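Long-range contacts in glycerol dehydrogenase (Bacillus coagulans, PDB 6CSJ), which probably oxidises glycerol and related polyols with NAD+, and in this double mutant has acquired D-lactate dehydrogenase activity: residues M1-T6 with G192-E197; K30-I35 with A85-G90; V111-T116 with L145-V150; T182-K187 with N338-V343. The protein carries 2 engineered substitutions. All blocks are in the same frame, centred on the assembly; numbering follows the deposited sequence.

Contact 1 (M1-T6 with G192-E197); sequences MTKIIT and GGRVTE
Met1 meets Arg194 through its carbonyl: Arg194 NH2 donates to Met1 O at 3.2 Å, nearly straight (166° at the hydrogen). The oxygen lies close to the guanidinium plane, whereas the nitrogen stands above the carbonyl plane. Arg194 NH1 is bonded to Asn186 OD1, so two nitrogens fix the guanidinium. Next, Thr2 O accepts from the backbone, 2.9 Å from Arg194 N. Lys3 forms an isolated beta bridge with Arg194, the CA atoms 4.5 Å apart. Lys3 CB rests on Thr196 CG2 at 3.9 Å, and the lysine chain, bent at chi3 and chi4, brings Lys3 NZ to 4.3 Å from Arg194 NH2, probably a mildly repulsive approach. Ile4 N closes the bridge weakly, 3.4 Å from Arg194 O. Ile4 O accepts from two waters, one receiving a bond from Thr196 N and the other donating to Arg194 O, while Ile4 CD1 reaches Gly192 C at 3.7 Å. Ile5 crosses Thr196 at about a right angle, its CB touching Thr196 OG1, the N-cap oxygen that holds Ala199 N. The contact thus joins the lead-in to strand 10-14 with the loop between helices 175-185 and 197-221, and Ile5 also lies on helix 228-248 at Ile243 and Ser247.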
loop_
_atom_site.group_PDB
_atom_site.type_symbol
_atom_site.label_atom_id
_atom_site.label_comp_id
_atom_site.label_asym_id
_atom_site.label_seq_id
_atom_site.Cartn_x
_atom_site.Cartn_y
_atom_site.Cartn_z
ATOM N N MET A 1 -11.774 -20.377 -15.322
ATOM C CA MET A 1 -12.973 -19.493 -15.481
ATOM C C MET A 1 -13.540 -18.854 -14.181
ATOM O O MET A 1 -14.481 -18.074 -14.244
ATOM C CB MET A 1 -14.084 -20.262 -16.234
ATOM C CG MET A 1 -13.951 -20.172 -17.764
ATOM S SD MET A 1 -15.040 -21.171 -18.824
ATOM C CE MET A 1 -16.697 -21.006 -18.192
ATOM N N THR A 2 -12.961 -19.166 -13.025
ATOM C CA THR A 2 -13.415 -18.649 -11.738
ATOM C C THR A 2 -13.027 -17.183 -11.521
ATOM O O THR A 2 -11.902 -16.779 -11.826
ATOM C CB THR A 2 -12.833 -19.498 -10.579
ATOM O OG1 THR A 2 -13.187 -20.863 -10.776
ATOM C CG2 THR A 2 -13.366 -19.056 -9.203
ATOM N N LYS A 3 -13.964 -16.403 -10.976
ATOM C CA LYS A 3 -13.705 -15.013 -10.557
ATOM C C LYS A 3 -13.718 -14.976 -9.024
ATOM O O LYS A 3 -14.576 -15.609 -8.391
ATOM C CB LYS A 3 -14.758 -14.054 -11.110
ATOM C CG LYS A 3 -14.837 -13.994 -12.647
ATOM C CD LYS A 3 -16.191 -13.489 -13.166
ATOM C CE LYS A 3 -16.889 -14.386 -14.242
ATOM N NZ LYS A 3 -17.079 -15.747 -13.631
ATOM N N ILE A 4 -12.752 -14.263 -8.439
ATOM C CA ILE A 4 -12.652 -14.120 -6.989
ATOM C C ILE A 4 -12.440 -12.651 -6.631
ATOM O O ILE A 4 -11.649 -11.948 -7.274
ATOM C CB ILE A 4 -11.497 -14.970 -6.385
ATOM C CG1 ILE A 4 -11.646 -16.451 -6.774
ATOM C CG2 ILE A 4 -11.464 -14.828 -4.860
ATOM C CD1 ILE A 4 -10.481 -17.332 -6.346
ATOM N N ILE A 5 -13.160 -12.201 -5.602
ATOM C CA ILE A 5 -12.877 -10.921 -4.932
ATOM C C ILE A 5 -12.745 -11.238 -3.449
ATOM O O ILE A 5 -13.551 -11.990 -2.890
ATOM C CB ILE A 5 -13.942 -9.819 -5.209
ATOM C CG1 ILE A 5 -13.529 -8.486 -4.562
ATOM C CG2 ILE A 5 -15.343 -10.218 -4.751
ATOM C CD1 ILE A 5 -14.353 -7.297 -5.025
ATOM N N THR A 6 -11.690 -10.702 -2.845
ATOM C CA THR A 6 -11.407 -10.886 -1.433
ATOM C C THR A 6 -11.402 -9.535 -0.730
ATOM O O THR A 6 -11.177 -8.501 -1.356
ATOM C CB THR A 6 -10.051 -11.564 -1.203
ATOM O OG1 THR A 6 -9.004 -10.666 -1.568
ATOM C CG2 THR A 6 -9.936 -12.834 -2.013
ATOM N N GLY A 192 -6.592 -14.822 -6.663
ATOM C CA GLY A 192 -6.507 -16.203 -7.155
ATOM C C GLY A 192 -7.417 -16.583 -8.313
ATOM O O GLY A 192 -7.456 -17.749 -8.712
ATOM N N GLY A 193 -8.158 -15.620 -8.855
ATOM C CA GLY A 193 -9.008 -15.866 -10.011
ATOM C C GLY A 193 -8.936 -14.724 -10.999
ATOM O O GLY A 193 -8.063 -13.847 -10.898
ATOM N N ARG A 194 -9.877 -14.725 -11.929
ATOM C CA ARG A 194 -10.063 -13.602 -12.844
ATOM C C ARG A 194 -10.799 -12.441 -12.150
ATOM O O ARG A 194 -11.291 -12.578 -11.019
ATOM C CB ARG A 194 -10.771 -14.077 -14.132
ATOM C CG ARG A 194 -9.938 -15.100 -14.893
ATOM C CD ARG A 194 -10.483 -15.400 -16.278
ATOM N NE ARG A 194 -11.848 -15.905 -16.203
ATOM C CZ ARG A 194 -12.907 -15.458 -16.894
ATOM N NH1 ARG A 194 -12.814 -14.497 -17.811
ATOM N NH2 ARG A 194 -14.096 -16.043 -16.699
ATOM N N VAL A 195 -10.858 -11.308 -12.845
ATOM C CA VAL A 195 -11.288 -10.042 -12.255
ATOM C C VAL A 195 -12.813 -9.899 -12.254
ATOM O O VAL A 195 -13.452 -9.986 -13.292
ATOM C CB VAL A 195 -10.642 -8.841 -12.970
ATOM C CG1 VAL A 195 -11.123 -7.518 -12.375
ATOM C CG2 VAL A 195 -9.117 -8.927 -12.908
ATOM N N THR A 196 -13.378 -9.672 -11.066
ATOM C CA THR A 196 -14.808 -9.364 -10.914
ATOM C C THR A 196 -15.131 -7.955 -11.419
ATOM O O THR A 196 -14.252 -7.083 -11.478
ATOM C CB THR A 196 -15.259 -9.439 -9.438
ATOM O OG1 THR A 196 -14.465 -8.540 -8.634
ATOM C CG2 THR A 196 -15.132 -10.863 -8.906
ATOM N N GLU A 197 -16.403 -7.736 -11.749
ATOM C CA GLU A 197 -16.899 -6.399 -12.053
ATOM C C GLU A 197 -16.778 -5.458 -10.842
ATOM O O GLU A 197 -16.436 -4.274 -10.997
ATOM C CB GLU A 197 -18.350 -6.461 -12.545
ATOM C CG GLU A 197 -18.539 -7.197 -13.870
ATOM C CD GLU A 197 -17.591 -6.707 -14.973
ATOM O OE1 GLU A 197 -17.429 -5.477 -15.152
ATOM O OE2 GLU A 197 -16.978 -7.558 -15.654
HETATM O O HOH W 1 -11.982 -9.583 -8.477
HETATM O O HOH W 2 -9.694 -12.619 -8.880
#

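Contact 2 (K30-I35 with A85-G90); sequences KKAFII and ADVVVG
Ile35 and Val88 meet at the apolar centre, where Ile35 CD1 lies 3.7 Å from Val88 CG2, the two chains crossing obliquely. Phe33 shares this face: its ring turns an edge to Val88 CG2, and Phe33 CB touches Ala85 CB at 3.6 Å. Leu76 and Met79 of helix 70-82 pack against the Phe33 side chain. On the other face Ile34 and Val89 lie side by side, with Ile34 CG1 3.9 Å from Val89 CB, beneath Leu21 and Thr25 of helix 21-28. Strands 32-35 and 87-90 are parallel, their directions 20° apart, as neighbours in the six-stranded sheet of a Rossmann-like domain. Between them the chain leaves through helix 38-51 to strand 59-63 and returns through helix 70-82. Backbone bonds define the pairing: Phe33 N to Val87 O, Val89 N to Phe33 O, and Ile35 N to Val89 O at 2.7 Å. Toward the edge, Lys31 CG passes over Ala85 CA before its NZ bonds to Glu83 O. Asp86 N donates to Lys31 O. With chi1 61° placing Asp86 CG between its own backbone N and carbonyl carbon, the carboxylate faces two successive amides: Asp86 OD2 takes Lys30 N at 3.0 Å on its syn lone pair, while Asp86 OD1 takes Lys31 N at 2.9 Å, 26° out of the carboxylate plane.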
loop_
_atom_site.group_PDB
_atom_site.type_symbol
_atom_site.label_atom_id
_atom_site.label_comp_id
_atom_site.label_asym_id
_atom_site.label_seq_id
_atom_site.Cartn_x
_atom_site.Cartn_y
_atom_site.Cartn_z
ATOM N N LYS A 30 -12.135 -11.983 23.792
ATOM C CA LYS A 30 -12.089 -11.481 25.166
ATOM C C LYS A 30 -10.774 -10.800 25.560
ATOM O O LYS A 30 -10.770 -10.014 26.491
ATOM C CB LYS A 30 -12.405 -12.630 26.127
ATOM C CG LYS A 30 -13.902 -12.941 26.190
ATOM C CD LYS A 30 -14.533 -13.698 25.022
ATOM C CE LYS A 30 -16.020 -13.338 24.896
ATOM N NZ LYS A 30 -16.892 -14.429 24.368
ATOM N N LYS A 31 -9.688 -11.110 24.857
ATOM C CA LYS A 31 -8.351 -10.658 25.248
ATOM C C LYS A 31 -7.505 -10.271 24.024
ATOM O O LYS A 31 -7.112 -11.129 23.237
ATOM C CB LYS A 31 -7.669 -11.774 26.053
ATOM C CG LYS A 31 -6.262 -11.474 26.556
ATOM C CD LYS A 31 -6.271 -10.480 27.698
ATOM C CE LYS A 31 -4.854 -10.031 28.052
ATOM N NZ LYS A 31 -4.033 -11.082 28.707
ATOM N N ALA A 32 -7.220 -8.979 23.894
ATOM C CA ALA A 32 -6.468 -8.441 22.764
ATOM C C ALA A 32 -4.973 -8.366 23.053
ATOM O O ALA A 32 -4.555 -8.042 24.165
ATOM C CB ALA A 32 -6.987 -7.064 22.394
ATOM N N PHE A 33 -4.174 -8.678 22.033
ATOM C CA PHE A 33 -2.727 -8.537 22.069
ATOM C C PHE A 33 -2.373 -7.422 21.072
ATOM O O PHE A 33 -2.498 -7.604 19.866
ATOM C CB PHE A 33 -2.080 -9.879 21.693
ATOM C CG PHE A 33 -0.579 -9.885 21.766
ATOM C CD1 PHE A 33 0.066 -9.971 22.989
ATOM C CD2 PHE A 33 0.193 -9.841 20.605
ATOM C CE1 PHE A 33 1.456 -9.993 23.062
ATOM C CE2 PHE A 33 1.580 -9.864 20.671
ATOM C CZ PHE A 33 2.213 -9.933 21.899
ATOM N N ILE A 34 -1.936 -6.277 21.589
ATOM C CA ILE A 34 -1.825 -5.052 20.809
ATOM C C ILE A 34 -0.355 -4.710 20.552
ATOM O O ILE A 34 0.354 -4.275 21.460
ATOM C CB ILE A 34 -2.588 -3.892 21.512
ATOM C CG1 ILE A 34 -4.074 -4.263 21.659
ATOM C CG2 ILE A 34 -2.422 -2.588 20.743
ATOM C CD1 ILE A 34 -4.922 -3.272 22.410
ATOM N N ILE A 35 0.084 -4.907 19.308
ATOM C CA ILE A 35 1.477 -4.740 18.910
ATOM C C ILE A 35 1.692 -3.322 18.377
ATOM O O ILE A 35 0.945 -2.862 17.528
ATOM C CB ILE A 35 1.864 -5.767 17.819
ATOM C CG1 ILE A 35 1.621 -7.196 18.312
ATOM C CG2 ILE A 35 3.322 -5.621 17.408
ATOM C CD1 ILE A 35 1.614 -8.230 17.197
ATOM N N ALA A 85 -4.148 -14.557 24.591
ATOM C CA ALA A 85 -4.829 -13.649 23.662
ATOM C C ALA A 85 -5.559 -14.410 22.565
ATOM O O ALA A 85 -5.016 -15.360 22.000
ATOM C CB ALA A 85 -3.835 -12.679 23.052
ATOM N N ASP A 86 -6.786 -13.984 22.277
ATOM C CA ASP A 86 -7.616 -14.567 21.195
ATOM C C ASP A 86 -7.955 -13.563 20.058
ATOM O O ASP A 86 -8.834 -13.825 19.231
ATOM C CB ASP A 86 -8.894 -15.184 21.793
ATOM C CG ASP A 86 -9.760 -14.163 22.517
ATOM O OD1 ASP A 86 -9.347 -12.981 22.646
ATOM O OD2 ASP A 86 -10.859 -14.542 22.970
ATOM N N VAL A 87 -7.265 -12.419 20.043
ATOM C CA VAL A 87 -7.310 -11.469 18.919
ATOM C C VAL A 87 -6.036 -10.617 18.945
ATOM O O VAL A 87 -5.572 -10.212 20.014
ATOM C CB VAL A 87 -8.599 -10.590 18.931
ATOM C CG1 VAL A 87 -8.760 -9.833 20.244
ATOM C CG2 VAL A 87 -8.620 -9.619 17.760
ATOM N N VAL A 88 -5.455 -10.370 17.772
ATOM C CA VAL A 88 -4.210 -9.601 17.676
ATOM C C VAL A 88 -4.467 -8.280 16.945
ATOM O O VAL A 88 -5.243 -8.227 15.993
ATOM C CB VAL A 88 -3.057 -10.423 17.029
ATOM C CG1 VAL A 88 -3.485 -11.057 15.710
ATOM C CG2 VAL A 88 -1.804 -9.567 16.846
ATOM N N VAL A 89 -3.822 -7.219 17.418
ATOM C CA VAL A 89 -3.958 -5.892 16.844
ATOM C C VAL A 89 -2.568 -5.378 16.519
ATOM O O VAL A 89 -1.655 -5.503 17.338
ATOM C CB VAL A 89 -4.654 -4.907 17.814
ATOM C CG1 VAL A 89 -4.842 -3.542 17.152
ATOM C CG2 VAL A 89 -5.985 -5.479 18.296
ATOM N N GLY A 90 -2.421 -4.804 15.324
ATOM C CA GLY A 90 -1.211 -4.083 14.929
ATOM C C GLY A 90 -1.569 -2.630 14.714
ATOM O O GLY A 90 -2.585 -2.334 14.095
#

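Contact 3 (V111-T116 with L145-V150); sequences VIVAPT and LNPTFV
Ile112 lies beside Phe149 and points the same way, and from its CB two branches leave. Ile112 CG2 passes 4.1 Å from Phe149 O. Ile112 CG1, anti to the carbonyl carbon (chi1 -60°), runs alongside the benzyl group, 3.9 Å from Phe149 CD2. At the tip, Ile112 CD1 reaches Phe149 CD2 at 3.7 Å, coming at the ring obliquely. Leu28 of helix 21-28 touches both side chains and covers this face of the sheet. The pairing is parallel, between strands 111-115 and 149-153 of the Rossmann-like domain, yet no helix intervenes: the 28 residues between the two segments carry strands 127-131 and 137-142, which pair antiparallel. Phe149 bonds to the residues before and after Ile112, which is the parallel pattern: Phe149 N lies 3.1 Å from Val111 O, and Phe149 O lies 3.0 Å from Val113 N. On the opposite face, Val113 CG2 meets Val150 CG2 at 3.7 Å and also faces Pro147 CG, with Leu97 of helix 94-106 against Val113. Where the strand pairing begins, a side chain takes over from the backbone: Thr148 OG1 accepts from Val111 N at 3.0 Å, with 165° at the hydrogen.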
loop_
_atom_site.group_PDB
_atom_site.type_symbol
_atom_site.label_atom_id
_atom_site.label_comp_id
_atom_site.label_asym_id
_atom_site.label_seq_id
_atom_site.Cartn_x
_atom_site.Cartn_y
_atom_site.Cartn_z
ATOM N N VAL A 111 -7.459 -10.873 13.307
ATOM C CA VAL A 111 -6.495 -9.774 13.262
ATOM C C VAL A 111 -7.189 -8.433 13.016
ATOM O O VAL A 111 -8.149 -8.353 12.241
ATOM C CB VAL A 111 -5.478 -9.998 12.120
ATOM C CG1 VAL A 111 -4.442 -8.886 12.122
ATOM C CG2 VAL A 111 -4.857 -11.371 12.211
ATOM N N ILE A 112 -6.684 -7.392 13.683
ATOM C CA ILE A 112 -7.069 -6.006 13.437
ATOM C C ILE A 112 -5.803 -5.253 13.062
ATOM O O ILE A 112 -4.827 -5.272 13.804
ATOM C CB ILE A 112 -7.733 -5.348 14.666
ATOM C CG1 ILE A 112 -9.001 -6.131 15.054
ATOM C CG2 ILE A 112 -8.065 -3.877 14.393
ATOM C CD1 ILE A 112 -9.822 -5.511 16.173
ATOM N N VAL A 113 -5.821 -4.593 11.905
ATOM C CA VAL A 113 -4.722 -3.723 11.500
ATOM C C VAL A 113 -5.232 -2.296 11.542
ATOM O O VAL A 113 -6.331 -2.006 11.070
ATOM C CB VAL A 113 -4.111 -4.103 10.123
ATOM C CG1 VAL A 113 -3.523 -5.509 10.188
ATOM C CG2 VAL A 113 -5.117 -4.029 8.987
ATOM N N ALA A 114 -4.436 -1.422 12.157
ATOM C CA ALA A 114 -4.788 -0.030 12.357
ATOM C C ALA A 114 -3.612 0.841 11.929
ATOM O O ALA A 114 -2.786 1.203 12.756
ATOM C CB ALA A 114 -5.161 0.211 13.815
ATOM N N PRO A 115 -3.528 1.172 10.624
ATOM C CA PRO A 115 -2.418 1.999 10.151
ATOM C C PRO A 115 -2.471 3.396 10.748
ATOM O O PRO A 115 -3.561 3.937 10.954
ATOM C CB PRO A 115 -2.617 2.069 8.633
ATOM C CG PRO A 115 -3.613 1.021 8.300
ATOM C CD PRO A 115 -4.445 0.809 9.530
ATOM N N THR A 116 -1.299 3.936 11.053
ATOM C CA THR A 116 -1.154 5.313 11.495
ATOM C C THR A 116 -0.784 6.249 10.337
ATOM O O THR A 116 -0.596 7.457 10.546
ATOM C CB THR A 116 -0.076 5.412 12.590
ATOM O OG1 THR A 116 1.140 4.852 12.097
ATOM C CG2 THR A 116 -0.507 4.654 13.820
ATOM N N LEU A 145 -6.325 -15.579 4.605
ATOM C CA LEU A 145 -7.388 -14.586 4.718
ATOM C C LEU A 145 -6.826 -13.164 4.796
ATOM O O LEU A 145 -5.748 -12.932 5.345
ATOM C CB LEU A 145 -8.231 -14.868 5.965
ATOM C CG LEU A 145 -8.960 -16.217 6.051
ATOM C CD1 LEU A 145 -9.616 -16.350 7.420
ATOM C CD2 LEU A 145 -10.010 -16.403 4.961
ATOM N N ASN A 146 -7.574 -12.213 4.241
ATOM C CA ASN A 146 -7.322 -10.804 4.491
ATOM C C ASN A 146 -7.582 -10.528 5.965
ATOM O O ASN A 146 -8.422 -11.186 6.562
ATOM C CB ASN A 146 -8.233 -9.915 3.647
ATOM C CG ASN A 146 -7.973 -10.032 2.155
ATOM O OD1 ASN A 146 -8.366 -11.007 1.528
ATOM N ND2 ASN A 146 -7.331 -9.026 1.582
ATOM N N PRO A 147 -6.876 -9.549 6.560
ATOM C CA PRO A 147 -7.085 -9.244 7.977
ATOM C C PRO A 147 -8.556 -9.042 8.297
ATOM O O PRO A 147 -9.292 -8.482 7.475
ATOM C CB PRO A 147 -6.319 -7.930 8.184
ATOM C CG PRO A 147 -5.986 -7.423 6.804
ATOM C CD PRO A 147 -5.882 -8.643 5.948
ATOM N N THR A 148 -8.982 -9.501 9.475
ATOM C CA THR A 148 -10.393 -9.481 9.846
ATOM C C THR A 148 -10.970 -8.051 9.804
ATOM O O THR A 148 -11.961 -7.825 9.124
ATOM C CB THR A 148 -10.623 -10.127 11.236
ATOM O OG1 THR A 148 -9.718 -11.229 11.421
ATOM C CG2 THR A 148 -12.066 -10.631 11.384
ATOM N N PHE A 149 -10.347 -7.107 10.516
ATOM C CA PHE A 149 -10.748 -5.695 10.501
ATOM C C PHE A 149 -9.560 -4.836 10.081
ATOM O O PHE A 149 -8.431 -5.087 10.497
ATOM C CB PHE A 149 -11.181 -5.136 11.877
ATOM C CG PHE A 149 -12.376 -5.801 12.528
ATOM C CD1 PHE A 149 -13.216 -6.701 11.867
ATOM C CD2 PHE A 149 -12.696 -5.455 13.847
ATOM C CE1 PHE A 149 -14.300 -7.281 12.523
ATOM C CE2 PHE A 149 -13.784 -6.027 14.499
ATOM C CZ PHE A 149 -14.586 -6.941 13.835
ATOM N N VAL A 150 -9.848 -3.805 9.288
ATOM C CA VAL A 150 -8.936 -2.702 9.056
ATOM C C VAL A 150 -9.595 -1.452 9.656
ATOM O O VAL A 150 -10.754 -1.170 9.350
ATOM C CB VAL A 150 -8.669 -2.498 7.554
ATOM C CG1 VAL A 150 -7.699 -1.343 7.328
ATOM C CG2 VAL A 150 -8.144 -3.791 6.946
#

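Contact 4 (T182-K187 with N338-V343); sequences TKRANK and NMPFEV
Asn338 OD1 is met by the aliphatic part of Lys187 and by a water. Lys187 CB lies 3.4 Å from Asn338 OD1, and CG follows slightly farther away. The water donates weakly to Asn338 OD1 and accepts, also weakly, from Lys187 NZ, which bonds weakly to Tyr337 O as well. Helix 175-185 ends in a Schellman motif just before Lys187: Asn186 has a positive phi of 59°, Lys187 N returns to Thr182 O at 3.1 Å, and Asn186 N returns to Lys183 O at 3.0 Å. Lys187 then lies against Asn338 in the loop before helix 345-365. No direct hydrogen bond joins the two segments, so the contact rests mainly on van der Waals touch, with the weakly held water as a minor addition. A chi1 of -71° sets Asn338 CG anti to its carbonyl carbon, beside Lys187 CB. Asn338 also runs beside Thr182, with Asn338 CB 3.6 Å from Thr182 OG1. The polar ends of both are held elsewhere, Asn338 ND2 by Leu250 O and Thr182 OG1 by Glu178 O of its own helix. Ala185 fills the middle: its CB approaches Asn338 O at 3.2 Å and touches Pro340 CB at 3.8 Å. At the outer margin Arg184 extends away, toward no more than a long, weak ion pair with Glu286, and Arg184 CB meets Pro340 CG at 4.0 Å.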
loop_
_atom_site.group_PDB
_atom_site.type_symbol
_atom_site.label_atom_id
_atom_site.label_comp_id
_atom_site.label_asym_id
_atom_site.label_seq_id
_atom_site.Cartn_x
_atom_site.Cartn_y
_atom_site.Cartn_z
ATOM N N THR A 182 -4.924 -6.197 -16.622
ATOM C CA THR A 182 -5.136 -7.580 -16.212
ATOM C C THR A 182 -6.475 -8.137 -16.707
ATOM O O THR A 182 -6.532 -9.260 -17.213
ATOM C CB THR A 182 -5.044 -7.732 -14.684
ATOM O OG1 THR A 182 -3.747 -7.321 -14.221
ATOM C CG2 THR A 182 -5.294 -9.178 -14.265
ATOM N N LYS A 183 -7.542 -7.355 -16.579
ATOM C CA LYS A 183 -8.854 -7.795 -17.064
ATOM C C LYS A 183 -8.876 -7.931 -18.596
ATOM O O LYS A 183 -9.418 -8.913 -19.118
ATOM C CB LYS A 183 -9.952 -6.854 -16.595
ATOM C CG LYS A 183 -11.365 -7.399 -16.763
ATOM C CD LYS A 183 -12.372 -6.486 -16.098
ATOM C CE LYS A 183 -13.701 -7.179 -15.861
ATOM N NZ LYS A 183 -14.392 -7.458 -17.142
ATOM N N ARG A 184 -8.269 -6.961 -19.298
ATOM C CA ARG A 184 -8.102 -7.019 -20.759
ATOM C C ARG A 184 -7.365 -8.281 -21.177
ATOM O O ARG A 184 -7.780 -8.958 -22.111
ATOM C CB ARG A 184 -7.323 -5.804 -21.291
ATOM C CG ARG A 184 -8.159 -4.689 -21.893
ATOM C CD ARG A 184 -7.281 -3.456 -22.138
ATOM N NE ARG A 184 -8.045 -2.199 -22.164
ATOM C CZ ARG A 184 -7.521 -0.967 -22.177
ATOM N NH1 ARG A 184 -6.208 -0.763 -22.145
ATOM N NH2 ARG A 184 -8.335 0.090 -22.214
ATOM N N ALA A 185 -6.281 -8.591 -20.466
ATOM C CA ALA A 185 -5.495 -9.802 -20.700
ATOM C C ALA A 185 -6.192 -11.108 -20.318
ATOM O O ALA A 185 -5.701 -12.164 -20.672
ATOM C CB ALA A 185 -4.161 -9.702 -19.965
ATOM N N ASN A 186 -7.312 -11.042 -19.600
ATOM C CA ASN A 186 -7.979 -12.226 -19.035
ATOM C C ASN A 186 -7.071 -13.027 -18.081
ATOM O O ASN A 186 -7.197 -14.243 -17.970
ATOM C CB ASN A 186 -8.531 -13.122 -20.158
ATOM C CG ASN A 186 -9.661 -14.013 -19.695
ATOM O OD1 ASN A 186 -10.587 -13.557 -19.046
ATOM N ND2 ASN A 186 -9.596 -15.289 -20.033
ATOM N N LYS A 187 -6.174 -12.325 -17.389
ATOM C CA LYS A 187 -5.211 -12.933 -16.457
ATOM C C LYS A 187 -5.779 -12.894 -15.021
ATOM O O LYS A 187 -6.845 -12.326 -14.772
ATOM C CB LYS A 187 -3.859 -12.206 -16.513
ATOM C CG LYS A 187 -3.092 -12.395 -17.811
ATOM C CD LYS A 187 -2.408 -13.736 -17.872
ATOM C CE LYS A 187 -1.759 -13.956 -19.243
ATOM N NZ LYS A 187 -0.504 -13.167 -19.406
ATOM N N ASN A 338 1.118 -9.534 -16.950
ATOM C CA ASN A 338 -0.343 -9.350 -16.977
ATOM C C ASN A 338 -0.801 -8.310 -17.997
ATOM O O ASN A 338 -2.009 -8.161 -18.209
ATOM C CB ASN A 338 -0.886 -8.986 -15.594
ATOM C CG ASN A 338 -0.848 -10.145 -14.624
ATOM O OD1 ASN A 338 -0.889 -11.320 -15.017
ATOM N ND2 ASN A 338 -0.780 -9.820 -13.340
ATOM N N MET A 339 0.139 -7.589 -18.618
ATOM C CA MET A 339 -0.189 -6.737 -19.765
ATOM C C MET A 339 -0.786 -7.604 -20.889
ATOM O O MET A 339 -0.356 -8.744 -21.076
ATOM C CB MET A 339 1.054 -5.999 -20.268
ATOM C CG MET A 339 1.685 -5.002 -19.289
ATOM S SD MET A 339 0.583 -3.775 -18.562
ATOM C CE MET A 339 0.217 -2.729 -19.983
ATOM N N PRO A 340 -1.785 -7.088 -21.633
ATOM C CA PRO A 340 -2.426 -7.904 -22.684
ATOM C C PRO A 340 -1.640 -7.979 -24.014
ATOM O O PRO A 340 -2.222 -8.175 -25.066
ATOM C CB PRO A 340 -3.780 -7.206 -22.866
ATOM C CG PRO A 340 -3.490 -5.768 -22.573
ATOM C CD PRO A 340 -2.383 -5.738 -21.550
ATOM N N PHE A 341 -0.323 -7.825 -23.960
ATOM C CA PHE A 341 0.559 -7.951 -25.123
ATOM C C PHE A 341 1.912 -8.502 -24.654
ATOM O O PHE A 341 2.178 -8.553 -23.455
ATOM C CB PHE A 341 0.731 -6.600 -25.854
ATOM C CG PHE A 341 0.970 -5.419 -24.944
ATOM C CD1 PHE A 341 2.253 -5.101 -24.492
ATOM C CD2 PHE A 341 -0.089 -4.611 -24.552
ATOM C CE1 PHE A 341 2.470 -4.008 -23.666
ATOM C CE2 PHE A 341 0.128 -3.507 -23.718
ATOM C CZ PHE A 341 1.418 -3.213 -23.279
ATOM N N GLU A 342 2.753 -8.912 -25.598
ATOM C CA GLU A 342 4.083 -9.418 -25.280
ATOM C C GLU A 342 4.986 -8.273 -24.803
ATOM O O GLU A 342 4.938 -7.165 -25.331
ATOM C CB GLU A 342 4.711 -10.127 -26.486
ATOM C CG GLU A 342 6.119 -10.665 -26.225
ATOM C CD GLU A 342 6.601 -11.679 -27.266
ATOM O OE1 GLU A 342 5.773 -12.342 -27.931
ATOM O OE2 GLU A 342 7.832 -11.823 -27.400
ATOM N N VAL A 343 5.807 -8.575 -23.804
ATOM C CA VAL A 343 6.704 -7.619 -23.175
ATOM C C VAL A 343 8.129 -8.158 -23.214
ATOM O O VAL A 343 8.347 -9.336 -22.965
ATOM C CB VAL A 343 6.313 -7.398 -21.698
ATOM C CG1 VAL A 343 7.296 -6.442 -21.015
ATOM C CG2 VAL A 343 4.876 -6.893 -21.610
HETATM O O HOH W 3 1.168 -13.512 -16.500
#

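In the fold
Contacts 2 and 3 lie in one six-stranded parallel sheet, their centres 11 Å apart; strands 87-92 and 111-115 adjoin, with Val88 O bonded to Ile112 N and Gly90 O to Ala114 N. Contact 2 closes before contact 3 opens, and both are nested in the loop closed by contact 1. Contact 4 crosses contact 1 along the chain, its centre 41 Å from that of contact 2, among the helices that follow the sheet. Contact 1 touches both regions: Thr6 meets Asn146 of contact 3, while Glu197 forms a salt bridge with Lys183 of contact 4, beside the Arg194-Asn186 bond. In this family the cofactor and substrate cleft lies between two domains, so contact 1 probably sits at their junction.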